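Local coordinates for protein N-formylglutamate amidohydrolase (Ralstonia eutropha, PDB 2Q7S) that probably acts as a zinc-dependent hydrolase of the N-formylglutamate amidohydrolase family and binds a zinc ion, at residues A[34-39]-A[74-79]; A[42-47]-A[127-132]; A[25-30]-A[154-159]; A[60-65]-A[273-278]; A[78-83]-A[116-121]. All coordinates share one frame; numbering follows the deposited sequence.

Contact 1 (A[34-39]-A[74-79]); sequences GTFYPA and AATFPR
Ala75, the last residue of strand 71-75, brings its O to 3.1 Å from Gly34 CA, and the loop 34-39 packs against the loop that follows. Thr76 supplies the main backbone anchor: its O accepts from Phe36 N at 3.0 Å, with the donor nearly along the C=O axis (174°). Phe36 CG stands beside its own backbone N (chi1 -60°). Thr76 O lies at the edge of the Phe36 ring, in plane, with CD1 3.3 Å from it. Strands 71-75 and 26-30 are parallel neighbours in the central mixed sheet, so the loops that leave them, the second carrying the zinc ligand His32, are tied together here. Phe77 O receives a CA-H...O contact from Gly34 CA at 3.3 Å; glycine suits the place because a CB would run into this oxygen. A water also joins Gly34 N to Phe77 O. Pro78 lays CG over the centre of the Tyr37 ring, 3.4 Å from its centroid and 13° off the normal, a CH-pi contact, while the Tyr37 hydroxyl bonds to Glu54. Pro78 CD meets Pro38 CD tip to tip at 3.7 Å. A second water bridges Arg79 N and Gly34 O.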
# COMPACT_ATOMS: atom_id res chain seq x y z
N GLY A 34 3.37 -2.44 -8.37
CA GLY A 34 4.15 -2.24 -9.56
C GLY A 34 5.01 -3.41 -9.94
O GLY A 34 5.70 -3.98 -9.09
N THR A 35 5.00 -3.76 -11.24
CA THR A 35 5.72 -4.92 -11.78
C THR A 35 6.66 -4.57 -12.95
O THR A 35 7.21 -5.46 -13.59
CB THR A 35 4.76 -5.96 -12.32
OG1 THR A 35 3.97 -5.33 -13.33
CG2 THR A 35 3.86 -6.53 -11.20
N PHE A 36 6.86 -3.28 -13.22
CA PHE A 36 7.77 -2.83 -14.29
C PHE A 36 9.13 -2.50 -13.69
O PHE A 36 9.30 -1.43 -13.12
CB PHE A 36 7.20 -1.62 -15.06
CG PHE A 36 5.87 -1.88 -15.74
CD1 PHE A 36 4.67 -1.67 -15.08
CD2 PHE A 36 5.83 -2.34 -17.05
CE1 PHE A 36 3.44 -1.90 -15.71
CE2 PHE A 36 4.59 -2.58 -17.71
CZ PHE A 36 3.40 -2.36 -17.05
N TYR A 37 10.08 -3.41 -13.85
CA TYR A 37 11.42 -3.31 -13.26
C TYR A 37 12.35 -2.41 -14.13
O TYR A 37 12.55 -2.69 -15.32
CB TYR A 37 12.01 -4.75 -13.00
CG TYR A 37 11.25 -5.47 -11.88
CD1 TYR A 37 9.93 -5.92 -12.08
CD2 TYR A 37 11.80 -5.61 -10.60
CE1 TYR A 37 9.18 -6.52 -11.04
CE2 TYR A 37 11.07 -6.22 -9.56
CZ TYR A 37 9.75 -6.65 -9.79
OH TYR A 37 9.00 -7.24 -8.77
N PRO A 38 12.86 -1.30 -13.55
CA PRO A 38 13.84 -0.45 -14.22
C PRO A 38 15.13 -1.14 -14.67
O PRO A 38 15.69 -1.95 -13.93
CB PRO A 38 14.15 0.61 -13.17
CG PRO A 38 12.94 0.68 -12.37
CD PRO A 38 12.49 -0.72 -12.25
N ALA A 39 15.60 -0.78 -15.86
CA ALA A 39 16.84 -1.33 -16.42
C ALA A 39 18.02 -1.09 -15.48
O ALA A 39 18.95 -1.89 -15.41
CB ALA A 39 17.11 -0.73 -17.81
N ALA A 74 -1.88 4.00 -8.35
CA ALA A 74 -1.06 2.82 -8.24
C ALA A 74 0.34 2.98 -8.85
O ALA A 74 0.48 3.51 -9.96
CB ALA A 74 -1.79 1.64 -8.85
N ALA A 75 1.36 2.50 -8.13
CA ALA A 75 2.76 2.49 -8.61
C ALA A 75 3.02 1.50 -9.75
O ALA A 75 2.50 0.38 -9.75
CB ALA A 75 3.73 2.19 -7.47
N THR A 76 3.80 1.90 -10.74
CA THR A 76 4.14 0.98 -11.84
C THR A 76 5.55 0.39 -11.63
O THR A 76 5.90 -0.65 -12.17
CB THR A 76 4.06 1.66 -13.25
OG1 THR A 76 4.86 2.82 -13.24
CG2 THR A 76 2.63 2.07 -13.65
N PHE A 77 6.35 1.07 -10.81
CA PHE A 77 7.67 0.59 -10.44
C PHE A 77 7.55 -0.37 -9.27
O PHE A 77 6.59 -0.27 -8.50
CB PHE A 77 8.59 1.73 -10.08
CG PHE A 77 8.05 2.64 -9.04
CD1 PHE A 77 7.22 3.71 -9.42
CD2 PHE A 77 8.34 2.44 -7.69
CE1 PHE A 77 6.66 4.51 -8.52
CE2 PHE A 77 7.79 3.31 -6.77
CZ PHE A 77 6.98 4.34 -7.17
N PRO A 78 8.56 -1.24 -9.09
CA PRO A 78 8.46 -2.20 -8.01
C PRO A 78 8.87 -1.60 -6.67
O PRO A 78 9.82 -0.80 -6.59
CB PRO A 78 9.40 -3.33 -8.45
CG PRO A 78 10.05 -2.86 -9.77
CD PRO A 78 9.83 -1.40 -9.83
N ARG A 79 8.16 -1.99 -5.62
CA ARG A 79 8.47 -1.52 -4.29
C ARG A 79 9.85 -1.95 -3.79
O ARG A 79 10.38 -1.28 -2.89
CB ARG A 79 7.39 -1.92 -3.28
CG ARG A 79 7.30 -3.36 -2.97
CD ARG A 79 8.13 -3.75 -1.78
NE ARG A 79 7.65 -3.32 -0.49
CZ ARG A 79 6.89 -4.01 0.36
NH1 ARG A 79 6.43 -5.21 0.05
NH2 ARG A 79 6.58 -3.50 1.53
O HOH W 1 6.23 -4.08 -6.47
O HOH W 2 5.18 -1.04 -6.51

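Contact 2 (A[42-47]-A[127-132])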
# COMPACT_ATOMS: atom_id res chain seq x y z
N GLY A 42 20.38 -3.00 -11.37
CA GLY A 42 21.73 -3.45 -11.02
C GLY A 42 21.79 -4.42 -9.84
O GLY A 42 22.72 -4.35 -9.01
N ALA A 43 20.80 -5.30 -9.75
CA ALA A 43 20.74 -6.32 -8.71
C ALA A 43 21.57 -7.52 -9.14
O ALA A 43 21.82 -7.71 -10.33
CB ALA A 43 19.31 -6.74 -8.49
N VAL A 44 22.03 -8.33 -8.18
CA VAL A 44 22.67 -9.62 -8.50
C VAL A 44 21.69 -10.81 -8.37
O VAL A 44 22.03 -11.94 -8.69
CB VAL A 44 23.93 -9.86 -7.64
CG1 VAL A 44 24.95 -8.76 -7.90
CG2 VAL A 44 23.57 -9.94 -6.16
N VAL A 45 20.47 -10.54 -7.91
CA VAL A 45 19.46 -11.58 -7.68
C VAL A 45 18.46 -11.61 -8.85
O VAL A 45 18.16 -10.58 -9.45
CB VAL A 45 18.75 -11.37 -6.31
CG1 VAL A 45 18.10 -9.99 -6.24
CG2 VAL A 45 17.73 -12.45 -6.04
N ALA A 46 17.98 -12.81 -9.19
CA ALA A 46 17.09 -12.99 -10.35
C ALA A 46 15.76 -12.31 -10.07
O ALA A 46 15.26 -12.37 -8.95
CB ALA A 46 16.88 -14.48 -10.64
N PRO A 47 15.17 -11.66 -11.09
CA PRO A 47 13.95 -10.87 -10.84
C PRO A 47 12.85 -11.76 -10.26
O PRO A 47 12.04 -11.31 -9.45
CB PRO A 47 13.58 -10.31 -12.22
CG PRO A 47 14.28 -11.23 -13.21
CD PRO A 47 15.55 -11.67 -12.52
N ILE A 127 20.13 -8.44 -2.25
CA ILE A 127 19.74 -7.96 -3.58
C ILE A 127 20.94 -7.49 -4.45
O ILE A 127 20.89 -7.64 -5.68
CB ILE A 127 18.61 -6.83 -3.46
CG1 ILE A 127 17.28 -7.47 -3.07
CG2 ILE A 127 18.44 -6.08 -4.77
CD1 ILE A 127 16.23 -6.54 -2.56
N TYR A 128 22.00 -6.93 -3.85
CA TYR A 128 23.12 -6.33 -4.62
C TYR A 128 24.50 -6.89 -4.16
O TYR A 128 24.64 -7.40 -3.04
CB TYR A 128 23.16 -4.80 -4.49
CG TYR A 128 21.86 -4.07 -4.73
CD1 TYR A 128 21.43 -3.77 -6.02
CD2 TYR A 128 21.06 -3.66 -3.66
CE1 TYR A 128 20.24 -3.12 -6.24
CE2 TYR A 128 19.86 -3.00 -3.88
CZ TYR A 128 19.45 -2.73 -5.18
OH TYR A 128 18.27 -2.07 -5.41
N ASP A 129 25.52 -6.75 -5.00
CA ASP A 129 26.88 -7.21 -4.62
C ASP A 129 27.77 -6.03 -4.23
O ASP A 129 29.02 -6.13 -4.22
CB ASP A 129 27.49 -8.07 -5.73
CG ASP A 129 27.94 -7.26 -6.96
OD1 ASP A 129 27.48 -6.12 -7.18
OD2 ASP A 129 28.78 -7.81 -7.71
N ARG A 130 27.10 -4.92 -3.87
CA ARG A 130 27.73 -3.64 -3.71
C ARG A 130 26.79 -2.70 -2.94
O ARG A 130 25.59 -2.99 -2.79
CB ARG A 130 28.00 -3.03 -5.09
CG ARG A 130 26.70 -2.63 -5.73
CD ARG A 130 26.77 -2.20 -7.17
NE ARG A 130 25.39 -2.02 -7.60
CZ ARG A 130 24.67 -0.93 -7.35
NH1 ARG A 130 25.22 0.10 -6.70
NH2 ARG A 130 23.40 -0.84 -7.76
N LYS A 131 27.35 -1.59 -2.48
CA LYS A 131 26.59 -0.51 -1.86
C LYS A 131 26.10 0.45 -2.92
O LYS A 131 26.81 0.77 -3.86
CB LYS A 131 27.46 0.22 -0.83
CG LYS A 131 27.74 -0.62 0.39
CD LYS A 131 28.65 0.07 1.35
CE LYS A 131 28.65 -0.63 2.71
NZ LYS A 131 28.75 0.39 3.82
N LEU A 132 24.87 0.94 -2.75
CA LEU A 132 24.28 1.87 -3.72
C LEU A 132 24.88 3.24 -3.49
O LEU A 132 25.28 3.59 -2.38
CB LEU A 132 22.75 1.89 -3.63
CG LEU A 132 22.06 0.53 -3.46
CD1 LEU A 132 20.58 0.68 -3.67
CD2 LEU A 132 22.59 -0.50 -4.41
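Gly42 to Val45 and Ile127 to Arg130 form a loop-to-loop contact at the surface of the alpha/beta fold, away from the zinc site. The first loop leads from strand 26-30 of the central sheet into the short helix 47-50; the second runs up to strand 132-133, just ahead of the long helix 134-163. Neither segment is a strand, and their directions differ by 131°. One hydrogen bond clips them together: Val44 N donates to Ile127 O at 2.8 Å, tilted 18° from the carbonyl plane. Beside it are several apolar contacts. Ala43 CB lies 3.9 Å from Ile127 CG2, small enough to sit close beside the bond, and Val45 CG1 reaches Ile127 CG1 at 4.1 Å. Ile127, the buried member, also packs on Leu50, Val80 and Trp118, so a branched aliphatic residue fits well. The Val44 and Asp129 side chains cross at about a right angle, with Val44 CG1 3.4 Å from Asp129 CB. Asp129 N is buried here and has no partner in the model. The Tyr128 ring is sandwiched between Ile127 CG2 and Leu132 CD2, each over the centre of an opposite face, while its hydroxyl bonds to Arg140. Gly42 adopts a positive phi (62°), easy for glycine, and its O approaches the edge of that ring, 3.3 Å from Tyr128 CD1.

Contact 3 (A[25-30]-A[154-159]); sequences PLVCDS and EAVEGA
Val27 is the main point of contact between strand 26-30 and residues 154-159 of helix 134-163, two short segments whose axes run nearly antiparallel (170°) and approach to 8.5 Å. Across them the contacts are apolar, and no hydrogen bond joins the two segments. Val27 CG1, anti to the backbone N (chi1 175°), comes 3.5 Å from Ala155 CB and 3.9 Å from Val156 CG2, the two valine side chains crossing at about a right angle. Its other branch, CG2, lies 4.0 Å from Ala159 CB and also brushes the Ala155 carbonyl. Pro25 CB closes the row against Ala159 CB at 3.8 Å. The small alanines, one helical turn apart, let the helix lie close to the strand, and the valine methyls pack against both. Backbone hydrogen bonding stays within each element or its neighbours: Ala159 N donates to Ala155 O along the helix, while Val27 pairs with Trp167 and Leu169 of strand 166-174. On the sheet's other face Leu26 packs on Ile282 of helix 267-289. Beside the apolar row, Glu157 of the helix forms a salt bridge with Arg244 of strand 244-252. Since helix 134-163 leads directly into strand 166-174, the parallel neighbour of 26-30, the packing is that of a helix over the parallel part of a mixed sheet, with helices on both faces as in an alpha/beta/alpha sandwich.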
# COMPACT_ATOMS: atom_id res chain seq x y z
N PRO A 25 -14.76 12.10 -1.68
CA PRO A 25 -13.40 12.14 -1.11
C PRO A 25 -12.91 10.79 -0.55
O PRO A 25 -12.65 10.65 0.66
CB PRO A 25 -13.54 13.11 0.04
CG PRO A 25 -14.99 12.96 0.50
CD PRO A 25 -15.79 12.60 -0.74
N LEU A 26 -12.84 9.82 -1.43
CA LEU A 26 -12.28 8.51 -1.18
C LEU A 26 -11.08 8.42 -2.09
O LEU A 26 -11.21 8.35 -3.33
CB LEU A 26 -13.31 7.44 -1.52
CG LEU A 26 -12.76 6.02 -1.44
CD1 LEU A 26 -12.52 5.64 -0.01
CD2 LEU A 26 -13.73 5.07 -2.16
N VAL A 27 -9.90 8.42 -1.49
CA VAL A 27 -8.65 8.39 -2.27
C VAL A 27 -7.94 7.11 -1.84
O VAL A 27 -7.74 6.88 -0.64
CB VAL A 27 -7.77 9.61 -1.96
CG1 VAL A 27 -6.40 9.53 -2.68
CG2 VAL A 27 -8.51 10.87 -2.31
N CYS A 28 -7.55 6.28 -2.82
CA CYS A 28 -7.00 4.95 -2.55
C CYS A 28 -5.66 4.80 -3.24
O CYS A 28 -5.54 5.15 -4.41
CB CYS A 28 -7.99 3.87 -2.97
SG CYS A 28 -9.53 3.94 -2.11
N ASP A 29 -4.62 4.35 -2.52
CA ASP A 29 -3.39 4.05 -3.22
C ASP A 29 -2.89 2.60 -3.04
O ASP A 29 -3.06 2.04 -2.00
CB ASP A 29 -2.33 5.08 -2.99
CG ASP A 29 -1.63 4.92 -1.71
OD1 ASP A 29 -2.32 4.91 -0.68
OD2 ASP A 29 -0.37 4.86 -1.74
N SER A 30 -2.32 2.06 -4.12
CA SER A 30 -1.70 0.73 -4.16
C SER A 30 -0.20 1.02 -4.45
O SER A 30 0.26 1.03 -5.63
CB SER A 30 -2.38 -0.14 -5.23
OG SER A 30 -1.81 -1.43 -5.43
N GLU A 154 -1.83 15.42 -4.04
CA GLU A 154 -2.76 16.19 -4.85
C GLU A 154 -4.13 15.62 -4.69
O GLU A 154 -5.08 16.36 -4.60
CB GLU A 154 -2.32 16.21 -6.32
CG GLU A 154 -3.32 16.78 -7.28
CD GLU A 154 -3.68 18.24 -6.99
OE1 GLU A 154 -2.81 19.02 -6.55
OE2 GLU A 154 -4.87 18.60 -7.18
N ALA A 155 -4.26 14.29 -4.67
CA ALA A 155 -5.59 13.65 -4.54
C ALA A 155 -6.16 13.82 -3.15
O ALA A 155 -7.33 14.14 -2.95
CB ALA A 155 -5.53 12.10 -4.93
N VAL A 156 -5.33 13.67 -2.15
CA VAL A 156 -5.81 13.77 -0.77
C VAL A 156 -6.21 15.23 -0.44
O VAL A 156 -7.29 15.49 0.05
CB VAL A 156 -4.74 13.26 0.19
CG1 VAL A 156 -5.06 13.62 1.65
CG2 VAL A 156 -4.60 11.67 0.02
N GLU A 157 -5.32 16.18 -0.75
CA GLU A 157 -5.59 17.59 -0.48
C GLU A 157 -6.69 18.19 -1.36
O GLU A 157 -7.38 19.09 -0.92
CB GLU A 157 -4.31 18.40 -0.60
CG GLU A 157 -3.24 18.02 0.39
CD GLU A 157 -3.69 18.14 1.83
OE1 GLU A 157 -4.39 19.12 2.21
OE2 GLU A 157 -3.30 17.25 2.60
N GLY A 158 -6.78 17.77 -2.61
CA GLY A 158 -7.85 18.14 -3.47
C GLY A 158 -9.21 17.70 -2.93
O GLY A 158 -10.13 18.49 -2.88
N ALA A 159 -9.33 16.43 -2.56
CA ALA A 159 -10.49 15.90 -1.91
C ALA A 159 -10.88 16.71 -0.69
O ALA A 159 -12.03 17.13 -0.56
CB ALA A 159 -10.27 14.41 -1.52

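Contact 4 (A[60-65]-A[273-278])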
# COMPACT_ATOMS: atom_id res chain seq x y z
N ALA A 60 -5.79 -4.06 -9.39
CA ALA A 60 -6.92 -4.64 -10.18
C ALA A 60 -8.01 -5.17 -9.24
O ALA A 60 -9.19 -5.11 -9.59
CB ALA A 60 -6.42 -5.76 -11.12
N LEU A 61 -7.62 -5.64 -8.04
CA LEU A 61 -8.60 -6.12 -7.03
C LEU A 61 -9.52 -4.98 -6.63
O LEU A 61 -10.72 -5.19 -6.48
CB LEU A 61 -7.94 -6.65 -5.77
CG LEU A 61 -7.31 -8.07 -5.78
CD1 LEU A 61 -6.61 -8.28 -4.44
CD2 LEU A 61 -8.37 -9.13 -6.06
N TRP A 62 -8.96 -3.78 -6.53
CA TRP A 62 -9.75 -2.61 -6.18
C TRP A 62 -10.17 -1.74 -7.33
O TRP A 62 -10.42 -0.53 -7.15
CB TRP A 62 -9.01 -1.81 -5.13
CG TRP A 62 -8.77 -2.50 -3.80
CD1 TRP A 62 -7.70 -3.29 -3.47
CD2 TRP A 62 -9.57 -2.40 -2.60
NE1 TRP A 62 -7.79 -3.69 -2.15
CE2 TRP A 62 -8.91 -3.14 -1.59
CE3 TRP A 62 -10.77 -1.75 -2.28
CZ2 TRP A 62 -9.42 -3.27 -0.30
CZ3 TRP A 62 -11.30 -1.90 -0.97
CH2 TRP A 62 -10.60 -2.64 -0.01
N GLU A 63 -10.28 -2.31 -8.53
CA GLU A 63 -10.73 -1.54 -9.72
C GLU A 63 -12.01 -0.69 -9.55
O GLU A 63 -12.10 0.32 -10.16
CB GLU A 63 -10.90 -2.45 -10.94
CG GLU A 63 -11.95 -3.50 -10.75
CD GLU A 63 -12.58 -3.96 -12.03
OE1 GLU A 63 -11.92 -3.88 -13.10
OE2 GLU A 63 -13.74 -4.43 -11.96
N ALA A 64 -12.96 -1.12 -8.71
CA ALA A 64 -14.26 -0.42 -8.43
C ALA A 64 -14.16 0.98 -7.89
O ALA A 64 -15.11 1.73 -7.98
CB ALA A 64 -15.05 -1.21 -7.43
N VAL A 65 -13.04 1.31 -7.27
CA VAL A 65 -12.86 2.57 -6.61
C VAL A 65 -13.29 3.82 -7.45
O VAL A 65 -14.07 4.62 -6.93
CB VAL A 65 -11.40 2.69 -6.05
CG1 VAL A 65 -11.06 4.14 -5.63
CG2 VAL A 65 -11.25 1.79 -4.85
N ARG A 273 -14.98 -9.17 -6.85
CA ARG A 273 -16.44 -8.94 -6.75
C ARG A 273 -16.82 -8.47 -5.34
O ARG A 273 -17.42 -7.43 -5.15
CB ARG A 273 -17.19 -10.20 -7.15
CG ARG A 273 -18.71 -10.13 -6.91
CD ARG A 273 -19.14 -10.84 -5.59
NE ARG A 273 -18.99 -12.31 -5.48
CZ ARG A 273 -18.82 -13.23 -6.46
NH1 ARG A 273 -18.77 -12.92 -7.76
NH2 ARG A 273 -18.70 -14.51 -6.12
N ASP A 274 -16.38 -9.21 -4.34
CA ASP A 274 -16.58 -8.80 -2.94
C ASP A 274 -16.05 -7.40 -2.62
O ASP A 274 -16.71 -6.62 -1.92
CB ASP A 274 -15.99 -9.83 -1.98
CG ASP A 274 -16.76 -11.13 -1.99
OD1 ASP A 274 -17.84 -11.21 -2.62
OD2 ASP A 274 -16.26 -12.07 -1.37
N LEU A 275 -14.88 -7.06 -3.14
CA LEU A 275 -14.32 -5.73 -2.93
C LEU A 275 -15.04 -4.62 -3.69
O LEU A 275 -15.07 -3.51 -3.24
CB LEU A 275 -12.82 -5.68 -3.25
CG LEU A 275 -11.89 -6.46 -2.36
CD1 LEU A 275 -10.42 -6.47 -2.89
CD2 LEU A 275 -11.99 -5.90 -0.93
N THR A 276 -15.60 -4.93 -4.88
CA THR A 276 -16.48 -4.00 -5.56
C THR A 276 -17.71 -3.66 -4.74
O THR A 276 -18.08 -2.50 -4.60
CB THR A 276 -16.88 -4.54 -6.94
OG1 THR A 276 -15.72 -4.55 -7.77
CG2 THR A 276 -17.89 -3.68 -7.54
N LEU A 277 -18.37 -4.69 -4.23
CA LEU A 277 -19.51 -4.50 -3.34
C LEU A 277 -19.12 -3.79 -2.04
O LEU A 277 -19.88 -2.95 -1.56
CB LEU A 277 -20.20 -5.84 -3.05
CG LEU A 277 -21.22 -6.47 -4.03
CD1 LEU A 277 -22.62 -5.89 -3.89
CD2 LEU A 277 -20.78 -6.39 -5.46
N LEU A 278 -17.95 -4.08 -1.49
CA LEU A 278 -17.50 -3.40 -0.27
C LEU A 278 -17.26 -1.91 -0.59
O LEU A 278 -17.62 -1.03 0.17
CB LEU A 278 -16.19 -4.02 0.28
CG LEU A 278 -15.49 -3.17 1.35
CD1 LEU A 278 -16.33 -3.15 2.62
CD2 LEU A 278 -14.01 -3.64 1.58
O HOH W 3 -13.10 -3.76 -7.18
O HOH W 4 -15.38 -3.25 -10.25
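In the backbone register Trp62 CA is 6.4 Å from Leu275 CA and Ala64 CA 5.1 Å from Thr276 CA. Helix 58-61 ends before Trp62, where a type I turn, Trp62 to Val65, begins. Leu275 does most of the packing. Its CD1 touches Leu61 CB at 3.8 Å, and its CD2 sits over the face of the Trp62 six-membered ring, 3.9 Å from the centroid and 22° off the normal, a CH-pi contact. Leu278 CD2 adds a contact at 3.9 Å to Trp62 CH2. The broad indole is large enough to meet methyls of both leucines. Small Ala64 lets its CB approach Thr276 OG1 to 3.4 Å. That hydroxyl bonds to Gln272 O and to two waters, one reaching Leu61 O and Ala64 N, the other Glu63. Trp62, its side chain about 8 Å from that of the zinc ligand His172, packs on Ile249 and Ile251 of strand 244-252, so the turn is wedged between sheet and helix, the layered packing of an alpha/beta fold.

Contact 5 (A[78-83]-A[116-121])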
# COMPACT_ATOMS: atom_id res chain seq x y z
N PRO A 78 8.56 -1.24 -9.09
CA PRO A 78 8.46 -2.20 -8.01
C PRO A 78 8.87 -1.60 -6.67
O PRO A 78 9.82 -0.80 -6.59
CB PRO A 78 9.40 -3.33 -8.45
CG PRO A 78 10.05 -2.86 -9.77
CD PRO A 78 9.83 -1.40 -9.83
N ARG A 79 8.16 -1.99 -5.62
CA ARG A 79 8.47 -1.52 -4.29
C ARG A 79 9.85 -1.95 -3.79
O ARG A 79 10.38 -1.28 -2.89
CB ARG A 79 7.39 -1.92 -3.28
CG ARG A 79 7.30 -3.36 -2.97
CD ARG A 79 8.13 -3.75 -1.78
NE ARG A 79 7.65 -3.32 -0.49
CZ ARG A 79 6.89 -4.01 0.36
NH1 ARG A 79 6.43 -5.21 0.05
NH2 ARG A 79 6.58 -3.50 1.53
N VAL A 80 10.37 -3.08 -4.32
CA VAL A 80 11.72 -3.56 -4.03
C VAL A 80 12.79 -2.69 -4.69
O VAL A 80 13.98 -2.80 -4.36
CB VAL A 80 11.92 -5.03 -4.47
CG1 VAL A 80 13.35 -5.45 -4.24
CG2 VAL A 80 10.95 -5.94 -3.72
N TYR A 81 12.38 -1.83 -5.62
CA TYR A 81 13.26 -0.83 -6.24
C TYR A 81 13.27 0.46 -5.43
O TYR A 81 14.34 0.98 -5.03
CB TYR A 81 12.80 -0.56 -7.65
CG TYR A 81 13.63 0.41 -8.46
CD1 TYR A 81 14.89 0.04 -8.96
CD2 TYR A 81 13.15 1.68 -8.76
CE1 TYR A 81 15.63 0.91 -9.75
CE2 TYR A 81 13.91 2.57 -9.51
CZ TYR A 81 15.13 2.18 -10.03
OH TYR A 81 15.87 3.04 -10.81
N ILE A 82 12.08 1.00 -5.19
CA ILE A 82 11.90 1.98 -4.15
C ILE A 82 10.49 1.87 -3.64
O ILE A 82 9.56 1.62 -4.41
CB ILE A 82 12.26 3.39 -4.63
CG1 ILE A 82 12.21 4.37 -3.45
CG2 ILE A 82 11.44 3.83 -5.85
CD1 ILE A 82 12.88 5.79 -3.79
N ASP A 83 10.33 1.99 -2.33
CA ASP A 83 9.06 1.68 -1.67
C ASP A 83 8.37 2.98 -1.31
O ASP A 83 8.77 3.61 -0.34
CB ASP A 83 9.32 0.90 -0.40
CG ASP A 83 8.07 0.43 0.26
OD1 ASP A 83 6.98 0.99 -0.02
OD2 ASP A 83 8.17 -0.54 1.04
N LEU A 116 12.99 1.83 2.67
CA LEU A 116 12.71 2.59 1.46
C LEU A 116 13.37 1.96 0.24
O LEU A 116 12.74 1.88 -0.85
CB LEU A 116 13.18 4.05 1.62
CG LEU A 116 13.04 4.96 0.39
CD1 LEU A 116 11.52 5.48 0.17
CD2 LEU A 116 14.09 6.09 0.47
N ILE A 117 14.63 1.57 0.42
CA ILE A 117 15.40 0.86 -0.58
C ILE A 117 15.74 -0.54 -0.04
O ILE A 117 16.60 -0.72 0.86
CB ILE A 117 16.71 1.62 -0.91
CG1 ILE A 117 16.46 3.12 -1.20
CG2 ILE A 117 17.48 0.91 -2.03
CD1 ILE A 117 15.63 3.46 -2.52
N TRP A 118 15.08 -1.55 -0.58
CA TRP A 118 15.40 -2.94 -0.19
C TRP A 118 16.85 -3.31 -0.46
O TRP A 118 17.40 -2.98 -1.51
CB TRP A 118 14.48 -3.92 -0.86
CG TRP A 118 13.12 -3.94 -0.26
CD1 TRP A 118 12.42 -2.88 0.23
CD2 TRP A 118 12.28 -5.07 -0.11
NE1 TRP A 118 11.21 -3.29 0.70
CE2 TRP A 118 11.10 -4.64 0.51
CE3 TRP A 118 12.43 -6.44 -0.42
CZ2 TRP A 118 10.06 -5.52 0.81
CZ3 TRP A 118 11.39 -7.30 -0.12
CH2 TRP A 118 10.23 -6.84 0.48
N SER A 119 17.44 -3.99 0.52
CA SER A 119 18.86 -4.42 0.53
C SER A 119 19.00 -5.94 0.33
O SER A 119 20.07 -6.46 -0.10
CB SER A 119 19.49 -4.05 1.89
OG SER A 119 18.61 -4.41 2.98
N ASN A 120 17.96 -6.66 0.72
CA ASN A 120 17.92 -8.07 0.52
C ASN A 120 16.51 -8.66 0.45
O ASN A 120 15.51 -8.01 0.80
CB ASN A 120 18.81 -8.80 1.55
CG ASN A 120 18.66 -8.30 2.97
OD1 ASN A 120 17.58 -8.39 3.57
ND2 ASN A 120 19.77 -7.84 3.55
N VAL A 121 16.44 -9.89 -0.05
CA VAL A 121 15.19 -10.65 -0.11
C VAL A 121 15.10 -11.63 1.08
O VAL A 121 14.00 -12.01 1.50
CB VAL A 121 15.03 -11.42 -1.47
CG1 VAL A 121 14.61 -10.44 -2.59
CG2 VAL A 121 16.32 -12.22 -1.82
O HOH W 5 12.70 -0.74 -1.98
O HOH W 6 16.39 -2.14 -3.80
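Trp118, traced from CB outward, lies against Arg79 and Val80. CB sits 3.7 Å from Val80 O, and CG, beside the backbone N (chi1 -75°), is 4.0 Å from Val80 CA. In the Val80 conformer described, one of two, CG2 meets CE3 at 3.7 Å and stands over the face of the six-membered ring, a CH-pi contact. On the same face, toward the rim, Arg79 CD passes above. At the ring edge NE1 has Asp83 OD2 4.1 Å away. CZ2 touches Arg79 NE at 3.5 Å, lying over the face of the guanidinium, whose plane is turned 41° from the ring, and CH2 comes near Arg79 NH1. The arginine chain, bent at chi2 and chi3, makes a salt bridge within 78-83: NE donates to Asp83 OD2 at 3.2 Å (162°), in the guanidinium plane but above that of the carboxylate. Asp83 N donates to Leu116 O at 2.8 Å, and a water bridges Arg79 O, Leu116 O and Trp118 N. Arg79 NH1 also bonds to Gly53 O. Asp83 OD1 bonds to the zinc ligand His32, so this arginine-aspartate pair, with the indole packed against the arginine, forms a second shell consistent with orienting His32.

How the contacts relate
Contacts 3, 4 and 5 are buried, contact 1 partly so, and contact 2 lies at the surface. Contact 3 holds a helix on the central sheet by aliphatic packing alone, and contact 4 sets helix 267-289 against the turn after helix 58-61 with an indole and two waters; the two touch through Cys28 SG and Val65. Contacts 1 and 5 share Pro78 and Arg79, and they join the loops near the zinc by backbone bonds and waters; contact 5 also contains a salt bridge within 78-83. Contact 2 adjoins 5 through Ile127 and Ser119, a probable backbone bond, and closes the outer loops. Strands 26-30 and 71-75, neighbours in one sheet, connect contacts 1 and 3.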